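Local atomic coordinates of VIN1 (Oscarella pearsei, PDB entry 6BFI), a protein that binds actin filaments and may play a role in cell-cell adhesion, as a sponge member of the vinculin/alpha-catenin family. Residues Q19-L24 with G114-M119; I202-S207 with D232-K237; A272-Q277 with L292-K297; L368-A373 with M500-A505. All blocks are in the same frame, centred on the assembly; numbering follows the deposited sequence.

All four contacts join helices of a mainly helical chain without strands, and no helix serves in two of them except helix 344-375, which contact 3 touches through Phe275 and contact 4 uses directly. Contacts 1, 2 and 4 are buried, whereas contact 3 lies at the surface. Contacts 2 and 3 each tie two consecutive helices into an antiparallel pair. Contacts 1 and 4 bring together helices far apart in sequence. No hydrogen bond crosses any of them. Contacts 1 and 2 rest on branched aliphatic side chains. Contact 3 uses a methionine and the carbon chain of a lysine, and contact 4 puts a glutamate stem against a valine. Contacts 3 and 4 are neighbours, with nearest atoms about 10 Å apart.

Contact 1 of 4, residues Q19-L24 with G114-M119; sequences QQVGQL and GVINGM
Val21 of helix 8-32 meets Val115 and Ile116 of helix 102-145 inside the N-terminal helical bundle of this vinculin-family protein. The two segments run in broadly opposite directions. Their backbones stay well apart, and the nearest CA atoms, those of Val21 and Ile116, are 8.5 Å from each other. The space between them is bridged by side chains. Val21 points toward the other helix and forks into two methyls with different partners. Its CG2 sits 3.6 Å from CG2 of Val115, and the two side chains cross obliquely. Its CG1 lies 4.3 Å from CD1 of Ile116, a looser touch. The reach of Ile116 follows from its shape. The outer part of the chain is extended (chi2 176°), which sends CD1 out from the backbone toward Val21. Val115 needs no such reach. With chi1 at -67° its CG1 lies anti to the carbonyl carbon, which leaves CG2 between the backbone N and the carbonyl carbon, facing Val21. All three residues are buried, and no hydrogen bond joins the segments, so the contact is purely aliphatic. Other helices close in around it. Val115 also touches Ala84 of helix 68-97, and Met119 touches Leu54 of helix 41-59. Val21 and Ile116 also both touch Thr775 of helix 763-778, from the C-terminal part of the chain. That approach is consistent with the head-to-tail packing of closed vinculin. Four helices sharing an apolar interior, with a long fourth helix running on beyond it, are typical of the N-terminal bundle of the vinculin fold.

Contact 2 of 4, residues I202-S207 with D232-K237; sequences IPILIS and DYVIQK
In Leu205 the first torsion sets CG opposite the backbone N (chi1 174°), and this carries the end of the side chain toward helix 224-249. CD1 then reaches Ile235, 3.6 Å from its CG1, with the two chains crossing at a slant. Val234 is turned in a matching way, with CG1 opposite its own backbone N (chi1 -178°). Its two methyls therefore go to successive residues of helix 185-215. CG1 packs 3.7 Å from CB of Leu205. CG2 meets CG2 of Ile204 at 3.9 Å, and these two side chains stand at about a right angle. The backbones come close here, with the CA atoms of Leu205 and Val234 5.7 Å apart. The helices follow each other in the chain and form an antiparallel hairpin, with the segment axes 9.1 Å apart and 153° between their directions. Pro203 lies at a kink on the side of its helix facing away from this contact. Tyr471 of helix 466-493 touches both Ile204 and Val234. No polar bond joins the two segments; those nearby lie within each helix or go to other parts of the chain. Lys237 NZ donates to Tyr233 OH at 3.0 Å, and that hydroxyl is also hydrogen-bonded to Asp447. The chemistry between these two segments is thus wholly aliphatic, and its cohesion rests on largely buried methyl and methylene packing, without any directional bond.

Contact 3 of 4, residues A272-Q277 with L292-K297; sequences AHMFHQ and LDAVRK
Met274 and Ala294 mark the nearest backbone approach, with CA atoms 6.6 Å apart, where helices 268-283 and 289-306 run antiparallel. The helices are consecutive in the chain. Met274 points toward its neighbour and carries nearly the whole contact. Its chain is extended through chi1 and chi2, then bends at chi3 (-71°), so that CE swings along Lys297. CG lies 4.1 Å from CB of Ala294, a small partner that lets the chain pass by. SD is 3.7 Å from both CB and CD of Lys297. CE adds a touch at 3.8 Å to CD of Lys297, so sulfur and methyl lie against the lysine's carbon chain while NZ leads away. A serine in place of Met274 would probably leave Ala294 CB and the methylenes of Lys297 without their main cover from the first helix. The outer side of the pair is at the surface. Elsewhere on the two helices, Phe275 packs on Leu357 and Ile364 of helix 344-375, and Arg296 forms a salt bridge with Glu333 of helix 312-338. An antiparallel helical hairpin laid against further long helices in this way is typical of the bundles that build the vinculin fold.

Contact 4 of 4, residues L368-A373 with M500-A505; sequences LAERVA and MKVSEA
Glu370 OE1 is hydrogen-bonded to Thr314 OG1, and OE2 has a weak bond to Thr311 OG1, so the carboxylate is held from outside the two segments. That leaves the stem of Glu370 to face Val502, where helix 344-375 crosses helix 496-519 in this all-helical vinculin-family fold. The segment axes pass 9.3 Å apart with 52° between their directions. An oblique crossing of this kind keeps the touching area short. Val502 is the residue that fills it. With chi1 at 176°, its CG1 projects between two positions on the other helix, one turn apart. It lies 3.8 Å from CG of Glu370, whose side chain it meets at about a right angle, and 4.2 Å from CB of Ala373. The small side chain of Ala373 permits this approach. Phe499 of the second helix also touches Ala373. Within helix 496-519, Ser503 OG is hydrogen-bonded to the carbonyl oxygen of Phe499. The hydroxyl is thus satisfied by its own helix, and toward segment 368-373 OG comes no closer than a loose 4.3 Å from CB of Ala373.

Contact 1 of 4, residues Q19-L24 with G114-M119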
loop_
_atom_site.group_PDB
_atom_site.type_symbol
_atom_site.label_atom_id
_atom_site.label_comp_id
_atom_site.label_asym_id
_atom_site.label_seq_id
_atom_site.Cartn_x
_atom_site.Cartn_y
_atom_site.Cartn_z
ATOM N N GLN A 19 21.070 -12.664 -21.584
ATOM C CA GLN A 19 22.342 -12.912 -20.914
ATOM C C GLN A 19 23.402 -13.381 -21.910
ATOM O O GLN A 19 24.540 -12.896 -21.901
ATOM C CB GLN A 19 22.138 -13.936 -19.796
ATOM C CG GLN A 19 23.188 -13.898 -18.699
ATOM C CD GLN A 19 24.401 -14.743 -19.022
ATOM O OE1 GLN A 19 24.383 -15.545 -19.957
ATOM N NE2 GLN A 19 25.465 -14.571 -18.248
ATOM N N GLN A 20 23.033 -14.316 -22.793
ATOM C CA GLN A 20 23.979 -14.827 -23.783
ATOM C C GLN A 20 24.420 -13.735 -24.751
ATOM O O GLN A 20 25.605 -13.638 -25.095
ATOM C CB GLN A 20 23.354 -15.993 -24.550
ATOM C CG GLN A 20 23.171 -17.263 -23.741
ATOM C CD GLN A 20 22.505 -18.367 -24.541
ATOM O OE1 GLN A 20 21.601 -18.114 -25.338
ATOM N NE2 GLN A 20 22.956 -19.599 -24.338
ATOM N N VAL A 21 23.476 -12.913 -25.213
ATOM C CA VAL A 21 23.810 -11.824 -26.129
ATOM C C VAL A 21 24.740 -10.827 -25.447
ATOM O O VAL A 21 25.748 -10.387 -26.022
ATOM C CB VAL A 21 22.522 -11.150 -26.635
ATOM C CG1 VAL A 21 22.800 -9.730 -27.078
ATOM C CG2 VAL A 21 21.917 -11.962 -27.766
ATOM N N GLY A 22 24.411 -10.458 -24.207
ATOM C CA GLY A 22 25.307 -9.615 -23.437
ATOM C C GLY A 22 26.703 -10.193 -23.343
ATOM O O GLY A 22 27.694 -9.469 -23.461
ATOM N N GLN A 23 26.803 -11.513 -23.152
ATOM C CA GLN A 23 28.119 -12.142 -23.133
ATOM C C GLN A 23 28.803 -12.064 -24.493
ATOM O O GLN A 23 30.035 -11.994 -24.558
ATOM C CB GLN A 23 28.010 -13.593 -22.671
ATOM C CG GLN A 23 27.791 -13.740 -21.175
ATOM C CD GLN A 23 28.266 -15.079 -20.650
ATOM O OE1 GLN A 23 28.459 -16.026 -21.413
ATOM N NE2 GLN A 23 28.470 -15.162 -19.340
ATOM N N LEU A 24 28.031 -12.075 -25.584
ATOM C CA LEU A 24 28.629 -11.866 -26.901
ATOM C C LEU A 24 29.252 -10.480 -27.005
ATOM O O LEU A 24 30.372 -10.327 -27.511
ATOM C CB LEU A 24 27.586 -12.066 -28.000
ATOM C CG LEU A 24 27.240 -13.512 -28.350
ATOM C CD1 LEU A 24 26.107 -13.560 -29.365
ATOM C CD2 LEU A 24 28.475 -14.226 -28.879
ATOM N N GLY A 114 18.059 -7.676 -32.106
ATOM C CA GLY A 114 16.959 -8.219 -32.878
ATOM C C GLY A 114 16.460 -9.553 -32.369
ATOM O O GLY A 114 15.286 -9.883 -32.550
ATOM N N VAL A 115 17.335 -10.348 -31.749
ATOM C CA VAL A 115 16.859 -11.605 -31.177
ATOM C C VAL A 115 16.060 -11.343 -29.905
ATOM O O VAL A 115 15.068 -12.029 -29.627
ATOM C CB VAL A 115 18.030 -12.575 -30.932
ATOM C CG1 VAL A 115 18.640 -13.020 -32.256
ATOM C CG2 VAL A 115 19.081 -11.948 -30.037
ATOM N N ILE A 116 16.464 -10.338 -29.124
ATOM C CA ILE A 116 15.736 -9.994 -27.907
ATOM C C ILE A 116 14.368 -9.420 -28.256
ATOM O O ILE A 116 13.326 -9.957 -27.857
ATOM C CB ILE A 116 16.553 -9.010 -27.053
ATOM C CG1 ILE A 116 17.933 -9.590 -26.739
ATOM C CG2 ILE A 116 15.814 -8.679 -25.766
ATOM C CD1 ILE A 116 18.838 -8.638 -25.981
ATOM N N ASN A 117 14.352 -8.318 -29.014
ATOM C CA ASN A 117 13.080 -7.708 -29.394
ATOM C C ASN A 117 12.230 -8.673 -30.212
ATOM O O ASN A 117 11.005 -8.737 -30.039
ATOM C CB ASN A 117 13.329 -6.415 -30.172
ATOM C CG ASN A 117 13.897 -5.310 -29.301
ATOM O OD1 ASN A 117 13.704 -5.300 -28.085
ATOM N ND2 ASN A 117 14.596 -4.367 -29.922
ATOM N N GLY A 118 12.867 -9.448 -31.092
ATOM C CA GLY A 118 12.127 -10.370 -31.938
ATOM C C GLY A 118 11.478 -11.498 -31.161
ATOM O O GLY A 118 10.318 -11.842 -31.407
ATOM N N MET A 119 12.216 -12.101 -30.225
ATOM C CA MET A 119 11.605 -13.095 -29.346
ATOM C C MET A 119 10.461 -12.483 -28.551
ATOM O O MET A 119 9.390 -13.097 -28.410
ATOM C CB MET A 119 12.652 -13.692 -28.406
ATOM C CG MET A 119 13.526 -14.762 -29.045
ATOM S SD MET A 119 14.834 -15.343 -27.946
ATOM C CE MET A 119 14.540 -17.110 -27.965
#

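Contact 2 of 4, residues I202-S207 with D232-K237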
loop_
_atom_site.group_PDB
_atom_site.type_symbol
_atom_site.label_atom_id
_atom_site.label_comp_id
_atom_site.label_asym_id
_atom_site.label_seq_id
_atom_site.Cartn_x
_atom_site.Cartn_y
_atom_site.Cartn_z
ATOM N N ILE A 202 -22.472 -11.711 -6.918
ATOM C CA ILE A 202 -23.485 -12.467 -7.668
ATOM C C ILE A 202 -24.739 -12.755 -6.834
ATOM O O ILE A 202 -25.854 -12.370 -7.247
ATOM C CB ILE A 202 -22.892 -13.768 -8.237
ATOM C CG1 ILE A 202 -21.872 -13.451 -9.329
ATOM C CG2 ILE A 202 -23.995 -14.666 -8.777
ATOM C CD1 ILE A 202 -22.432 -12.578 -10.425
ATOM N N PRO A 203 -24.638 -13.417 -5.669
ATOM C CA PRO A 203 -25.868 -13.713 -4.916
ATOM C C PRO A 203 -26.568 -12.467 -4.405
ATOM O O PRO A 203 -27.791 -12.488 -4.216
ATOM C CB PRO A 203 -25.375 -14.599 -3.765
ATOM C CG PRO A 203 -23.963 -14.187 -3.566
ATOM C CD PRO A 203 -23.440 -13.877 -4.935
ATOM N N ILE A 204 -25.830 -11.379 -4.180
ATOM C CA ILE A 204 -26.472 -10.115 -3.832
ATOM C C ILE A 204 -27.350 -9.645 -4.981
ATOM O O ILE A 204 -28.473 -9.167 -4.774
ATOM C CB ILE A 204 -25.416 -9.058 -3.461
ATOM C CG1 ILE A 204 -24.339 -9.664 -2.561
ATOM C CG2 ILE A 204 -26.070 -7.865 -2.785
ATOM C CD1 ILE A 204 -24.871 -10.328 -1.319
ATOM N N LEU A 205 -26.850 -9.780 -6.211
ATOM C CA LEU A 205 -27.626 -9.390 -7.380
ATOM C C LEU A 205 -28.903 -10.212 -7.488
ATOM O O LEU A 205 -30.003 -9.656 -7.601
ATOM C CB LEU A 205 -26.781 -9.538 -8.644
ATOM C CG LEU A 205 -27.525 -9.285 -9.954
ATOM C CD1 LEU A 205 -28.187 -7.919 -9.931
ATOM C CD2 LEU A 205 -26.576 -9.408 -11.136
ATOM N N ILE A 206 -28.783 -11.545 -7.443
ATOM C CA ILE A 206 -29.989 -12.357 -7.588
ATOM C C ILE A 206 -30.961 -12.092 -6.442
ATOM O O ILE A 206 -32.185 -12.124 -6.634
ATOM C CB ILE A 206 -29.639 -13.855 -7.710
ATOM C CG1 ILE A 206 -29.103 -14.409 -6.391
ATOM C CG2 ILE A 206 -28.642 -14.079 -8.837
ATOM C CD1 ILE A 206 -28.981 -15.918 -6.368
ATOM N N SER A 207 -30.441 -11.787 -5.249
ATOM C CA SER A 207 -31.316 -11.479 -4.122
ATOM C C SER A 207 -32.092 -10.189 -4.365
ATOM O O SER A 207 -33.322 -10.155 -4.227
ATOM C CB SER A 207 -30.495 -11.386 -2.837
ATOM O OG SER A 207 -31.324 -11.125 -1.720
ATOM N N ASP A 232 -29.828 -2.142 -9.370
ATOM C CA ASP A 232 -28.956 -1.468 -10.330
ATOM C C ASP A 232 -27.629 -1.061 -9.699
ATOM O O ASP A 232 -26.620 -0.942 -10.404
ATOM C CB ASP A 232 -29.663 -0.248 -10.917
ATOM C CG ASP A 232 -30.950 -0.613 -11.637
ATOM O OD1 ASP A 232 -31.125 -1.804 -11.969
ATOM O OD2 ASP A 232 -31.783 0.289 -11.871
ATOM N N TYR A 233 -27.613 -0.839 -8.384
ATOM C CA TYR A 233 -26.355 -0.597 -7.692
ATOM C C TYR A 233 -25.462 -1.826 -7.761
ATOM O O TYR A 233 -24.258 -1.715 -8.032
ATOM C CB TYR A 233 -26.622 -0.201 -6.238
ATOM C CG TYR A 233 -25.402 -0.267 -5.344
ATOM C CD1 TYR A 233 -24.503 0.789 -5.283
ATOM C CD2 TYR A 233 -25.155 -1.384 -4.555
ATOM C CE1 TYR A 233 -23.388 0.733 -4.467
ATOM C CE2 TYR A 233 -24.046 -1.450 -3.736
ATOM C CZ TYR A 233 -23.164 -0.389 -3.696
ATOM O OH TYR A 233 -22.053 -0.449 -2.882
ATOM N N VAL A 234 -26.031 -3.011 -7.524
ATOM C CA VAL A 234 -25.220 -4.222 -7.614
ATOM C C VAL A 234 -24.783 -4.468 -9.055
ATOM O O VAL A 234 -23.646 -4.890 -9.314
ATOM C CB VAL A 234 -25.984 -5.424 -7.032
ATOM C CG1 VAL A 234 -25.124 -6.677 -7.089
ATOM C CG2 VAL A 234 -26.413 -5.132 -5.597
ATOM N N ILE A 235 -25.669 -4.194 -10.017
ATOM C CA ILE A 235 -25.307 -4.344 -11.424
ATOM C C ILE A 235 -24.144 -3.428 -11.774
ATOM O O ILE A 235 -23.238 -3.810 -12.524
ATOM C CB ILE A 235 -26.525 -4.074 -12.325
ATOM C CG1 ILE A 235 -27.666 -5.030 -11.982
ATOM C CG2 ILE A 235 -26.145 -4.212 -13.794
ATOM C CD1 ILE A 235 -28.941 -4.763 -12.752
ATOM N N GLN A 236 -24.148 -2.203 -11.241
ATOM C CA GLN A 236 -23.071 -1.269 -11.551
ATOM C C GLN A 236 -21.773 -1.673 -10.863
ATOM O O GLN A 236 -20.691 -1.514 -11.435
ATOM C CB GLN A 236 -23.467 0.156 -11.163
ATOM C CG GLN A 236 -23.796 1.052 -12.351
ATOM C CD GLN A 236 -22.608 1.266 -13.278
ATOM O OE1 GLN A 236 -21.456 1.098 -12.880
ATOM N NE2 GLN A 236 -22.888 1.638 -14.523
ATOM N N LYS A 237 -21.855 -2.192 -9.634
ATOM C CA LYS A 237 -20.649 -2.675 -8.970
ATOM C C LYS A 237 -20.014 -3.815 -9.761
ATOM O O LYS A 237 -18.793 -3.834 -9.979
ATOM C CB LYS A 237 -20.971 -3.110 -7.538
ATOM C CG LYS A 237 -19.761 -3.644 -6.786
ATOM C CD LYS A 237 -20.057 -3.906 -5.315
ATOM C CE LYS A 237 -20.170 -2.616 -4.518
ATOM N NZ LYS A 237 -20.328 -2.875 -3.054
#

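Contact 3 of 4, residues A272-Q277 with L292-K297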
loop_
_atom_site.group_PDB
_atom_site.type_symbol
_atom_site.label_atom_id
_atom_site.label_comp_id
_atom_site.label_asym_id
_atom_site.label_seq_id
_atom_site.Cartn_x
_atom_site.Cartn_y
_atom_site.Cartn_z
ATOM N N ALA A 272 5.618 12.880 8.575
ATOM C CA ALA A 272 6.378 12.350 9.702
ATOM C C ALA A 272 7.875 12.516 9.481
ATOM O O ALA A 272 8.606 12.937 10.389
ATOM C CB ALA A 272 6.028 10.879 9.923
ATOM N N HIS A 273 8.348 12.197 8.273
ATOM C CA HIS A 273 9.769 12.336 7.977
ATOM C C HIS A 273 10.212 13.790 8.075
ATOM O O HIS A 273 11.319 14.077 8.541
ATOM C CB HIS A 273 10.072 11.774 6.588
ATOM C CG HIS A 273 11.533 11.644 6.297
ATOM N ND1 HIS A 273 12.235 12.590 5.583
ATOM C CD2 HIS A 273 12.425 10.680 6.626
ATOM C CE1 HIS A 273 13.498 12.212 5.480
ATOM N NE2 HIS A 273 13.639 11.058 6.106
ATOM N N MET A 274 9.357 14.722 7.649
ATOM C CA MET A 274 9.689 16.139 7.770
ATOM C C MET A 274 9.756 16.563 9.234
ATOM O O MET A 274 10.658 17.316 9.628
ATOM C CB MET A 274 8.669 16.977 7.000
ATOM C CG MET A 274 8.954 18.470 6.993
ATOM S SD MET A 274 7.742 19.398 6.031
ATOM C CE MET A 274 8.176 18.898 4.367
ATOM N N PHE A 275 8.810 16.093 10.052
ATOM C CA PHE A 275 8.872 16.323 11.493
ATOM C C PHE A 275 10.204 15.851 12.064
ATOM O O PHE A 275 10.876 16.584 12.800
ATOM C CB PHE A 275 7.714 15.601 12.188
ATOM C CG PHE A 275 6.513 16.469 12.447
ATOM C CD1 PHE A 275 5.537 16.640 11.475
ATOM C CD2 PHE A 275 6.348 17.099 13.669
ATOM C CE1 PHE A 275 4.428 17.434 11.717
ATOM C CE2 PHE A 275 5.242 17.894 13.915
ATOM C CZ PHE A 275 4.283 18.062 12.939
ATOM N N HIS A 276 10.607 14.627 11.718
ATOM C CA HIS A 276 11.811 14.050 12.306
ATOM C C HIS A 276 13.067 14.761 11.815
ATOM O O HIS A 276 14.015 14.959 12.584
ATOM C CB HIS A 276 11.872 12.556 11.993
ATOM C CG HIS A 276 10.653 11.801 12.425
ATOM N ND1 HIS A 276 10.419 10.492 12.061
ATOM C CD2 HIS A 276 9.600 12.170 13.194
ATOM C CE1 HIS A 276 9.274 10.089 12.584
ATOM N NE2 HIS A 276 8.758 11.088 13.276
ATOM N N GLN A 277 13.091 15.148 10.538
ATOM C CA GLN A 277 14.229 15.887 10.003
ATOM C C GLN A 277 14.352 17.256 10.658
ATOM O O GLN A 277 15.465 17.723 10.934
ATOM C CB GLN A 277 14.091 16.029 8.487
ATOM C CG GLN A 277 14.282 14.734 7.721
ATOM C CD GLN A 277 15.738 14.448 7.414
ATOM O OE1 GLN A 277 16.434 15.281 6.833
ATOM N NE2 GLN A 277 16.208 13.268 7.806
ATOM N N LEU A 292 13.942 26.103 9.353
ATOM C CA LEU A 292 12.812 26.876 9.860
ATOM C C LEU A 292 11.599 26.772 8.943
ATOM O O LEU A 292 10.461 26.784 9.426
ATOM C CB LEU A 292 13.213 28.338 10.054
ATOM C CG LEU A 292 14.269 28.592 11.132
ATOM C CD1 LEU A 292 14.365 30.076 11.461
ATOM C CD2 LEU A 292 13.977 27.777 12.384
ATOM N N ASP A 293 11.813 26.665 7.630
ATOM C CA ASP A 293 10.691 26.440 6.724
ATOM C C ASP A 293 10.014 25.106 7.020
ATOM O O ASP A 293 8.780 25.024 7.090
ATOM C CB ASP A 293 11.162 26.499 5.269
ATOM C CG ASP A 293 11.469 27.914 4.811
ATOM O OD1 ASP A 293 10.897 28.863 5.387
ATOM O OD2 ASP A 293 12.284 28.077 3.876
ATOM N N ALA A 294 10.810 24.049 7.208
ATOM C CA ALA A 294 10.233 22.755 7.563
ATOM C C ALA A 294 9.478 22.828 8.889
ATOM O O ALA A 294 8.388 22.254 9.026
ATOM C CB ALA A 294 11.330 21.692 7.624
ATOM N N VAL A 295 10.039 23.537 9.873
ATOM C CA VAL A 295 9.366 23.699 11.160
ATOM C C VAL A 295 8.027 24.399 10.976
ATOM O O VAL A 295 7.018 24.014 11.582
ATOM C CB VAL A 295 10.273 24.460 12.146
ATOM C CG1 VAL A 295 9.514 24.789 13.422
ATOM C CG2 VAL A 295 11.519 23.649 12.460
ATOM N N ARG A 296 7.992 25.435 10.132
ATOM C CA ARG A 296 6.740 26.143 9.891
ATOM C C ARG A 296 5.721 25.244 9.200
ATOM O O ARG A 296 4.518 25.330 9.480
ATOM C CB ARG A 296 7.000 27.409 9.075
ATOM C CG ARG A 296 7.682 28.510 9.883
ATOM C CD ARG A 296 7.788 29.820 9.118
ATOM N NE ARG A 296 8.011 30.948 10.020
ATOM C CZ ARG A 296 9.209 31.366 10.419
ATOM N NH1 ARG A 296 10.305 30.752 9.995
ATOM N NH2 ARG A 296 9.311 32.400 11.244
ATOM N N LYS A 297 6.182 24.363 8.306
ATOM C CA LYS A 297 5.273 23.377 7.727
ATOM C C LYS A 297 4.713 22.450 8.801
ATOM O O LYS A 297 3.528 22.091 8.768
ATOM C CB LYS A 297 5.983 22.568 6.640
ATOM C CG LYS A 297 6.452 23.388 5.452
ATOM C CD LYS A 297 6.842 22.489 4.290
ATOM C CE LYS A 297 7.587 23.263 3.215
ATOM N NZ LYS A 297 6.835 24.462 2.755
#

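Contact 4 of 4, residues L368-A373 with M500-A505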
loop_
_atom_site.group_PDB
_atom_site.type_symbol
_atom_site.label_atom_id
_atom_site.label_comp_id
_atom_site.label_asym_id
_atom_site.label_seq_id
_atom_site.Cartn_x
_atom_site.Cartn_y
_atom_site.Cartn_z
ATOM N N LEU A 368 -5.558 12.398 16.984
ATOM C CA LEU A 368 -6.093 11.359 16.107
ATOM C C LEU A 368 -6.664 10.198 16.912
ATOM O O LEU A 368 -7.754 9.692 16.605
ATOM C CB LEU A 368 -5.012 10.868 15.142
ATOM C CG LEU A 368 -4.992 11.561 13.778
ATOM C CD1 LEU A 368 -4.759 13.058 13.928
ATOM C CD2 LEU A 368 -3.940 10.932 12.874
ATOM N N ALA A 369 -5.949 9.768 17.956
ATOM C CA ALA A 369 -6.472 8.715 18.820
ATOM C C ALA A 369 -7.773 9.136 19.491
ATOM O O ALA A 369 -8.629 8.290 19.772
ATOM C CB ALA A 369 -5.433 8.326 19.870
ATOM N N GLU A 370 -7.944 10.436 19.750
ATOM C CA GLU A 370 -9.185 10.913 20.349
ATOM C C GLU A 370 -10.329 10.879 19.341
ATOM O O GLU A 370 -11.446 10.462 19.674
ATOM C CB GLU A 370 -8.991 12.324 20.902
ATOM C CG GLU A 370 -9.934 12.677 22.039
ATOM C CD GLU A 370 -9.865 14.141 22.426
ATOM O OE1 GLU A 370 -9.586 14.977 21.541
ATOM O OE2 GLU A 370 -10.091 14.456 23.614
ATOM N N ARG A 371 -10.068 11.314 18.104
ATOM C CA ARG A 371 -11.071 11.188 17.051
ATOM C C ARG A 371 -11.511 9.741 16.886
ATOM O O ARG A 371 -12.707 9.460 16.742
ATOM C CB ARG A 371 -10.526 11.729 15.730
ATOM C CG ARG A 371 -10.748 13.220 15.521
ATOM C CD ARG A 371 -12.201 13.532 15.191
ATOM N NE ARG A 371 -12.608 12.961 13.910
ATOM C CZ ARG A 371 -12.487 13.578 12.738
ATOM N NH1 ARG A 371 -11.967 14.799 12.682
ATOM N NH2 ARG A 371 -12.883 12.977 11.623
ATOM N N VAL A 372 -10.560 8.805 16.914
ATOM C CA VAL A 372 -10.923 7.397 16.795
ATOM C C VAL A 372 -11.733 6.946 18.007
ATOM O O VAL A 372 -12.735 6.233 17.869
ATOM C CB VAL A 372 -9.666 6.537 16.595
ATOM C CG1 VAL A 372 -10.019 5.060 16.625
ATOM C CG2 VAL A 372 -8.998 6.905 15.287
ATOM N N ALA A 373 -11.320 7.359 19.209
ATOM C CA ALA A 373 -12.053 6.978 20.413
ATOM C C ALA A 373 -13.487 7.492 20.391
ATOM O O ALA A 373 -14.382 6.856 20.958
ATOM C CB ALA A 373 -11.329 7.489 21.656
ATOM N N MET A 500 -5.273 4.068 24.616
ATOM C CA MET A 500 -5.525 3.544 25.954
ATOM C C MET A 500 -5.570 4.654 26.994
ATOM O O MET A 500 -6.342 4.565 27.956
ATOM C CB MET A 500 -4.465 2.507 26.325
ATOM C CG MET A 500 -4.453 1.284 25.420
ATOM S SD MET A 500 -6.093 0.553 25.216
ATOM C CE MET A 500 -5.738 -0.773 24.062
ATOM N N LYS A 501 -4.762 5.705 26.824
ATOM C CA LYS A 501 -4.818 6.831 27.753
ATOM C C LYS A 501 -6.130 7.595 27.605
ATOM O O LYS A 501 -6.842 7.822 28.591
ATOM C CB LYS A 501 -3.628 7.765 27.528
ATOM C CG LYS A 501 -2.304 7.255 28.085
ATOM C CD LYS A 501 -1.174 8.239 27.802
ATOM C CE LYS A 501 0.121 7.809 28.478
ATOM N NZ LYS A 501 1.260 8.697 28.112
ATOM N N VAL A 502 -6.462 8.001 26.376
ATOM C CA VAL A 502 -7.692 8.752 26.143
ATOM C C VAL A 502 -8.904 7.947 26.596
ATOM O O VAL A 502 -9.795 8.469 27.281
ATOM C CB VAL A 502 -7.792 9.153 24.659
ATOM C CG1 VAL A 502 -9.112 9.845 24.380
ATOM C CG2 VAL A 502 -6.628 10.057 24.277
ATOM N N SER A 503 -8.945 6.660 26.241
ATOM C CA SER A 503 -10.043 5.801 26.672
ATOM C C SER A 503 -10.067 5.628 28.186
ATOM O O SER A 503 -11.147 5.526 28.776
ATOM C CB SER A 503 -9.943 4.436 25.990
ATOM O OG SER A 503 -10.045 4.558 24.583
ATOM N N GLU A 504 -8.899 5.595 28.829
ATOM C CA GLU A 504 -8.864 5.486 30.283
ATOM C C GLU A 504 -9.462 6.725 30.935
ATOM O O GLU A 504 -10.242 6.622 31.890
ATOM C CB GLU A 504 -7.427 5.265 30.757
ATOM C CG GLU A 504 -7.284 4.911 32.233
ATOM C CD GLU A 504 -5.831 4.811 32.671
ATOM O OE1 GLU A 504 -4.944 5.207 31.885
ATOM O OE2 GLU A 504 -5.574 4.338 33.800
ATOM N N ALA A 505 -9.122 7.910 30.420
ATOM C CA ALA A 505 -9.651 9.146 30.990
ATOM C C ALA A 505 -11.153 9.264 30.752
ATOM O O ALA A 505 -11.921 9.542 31.683
ATOM C CB ALA A 505 -8.915 10.350 30.405
#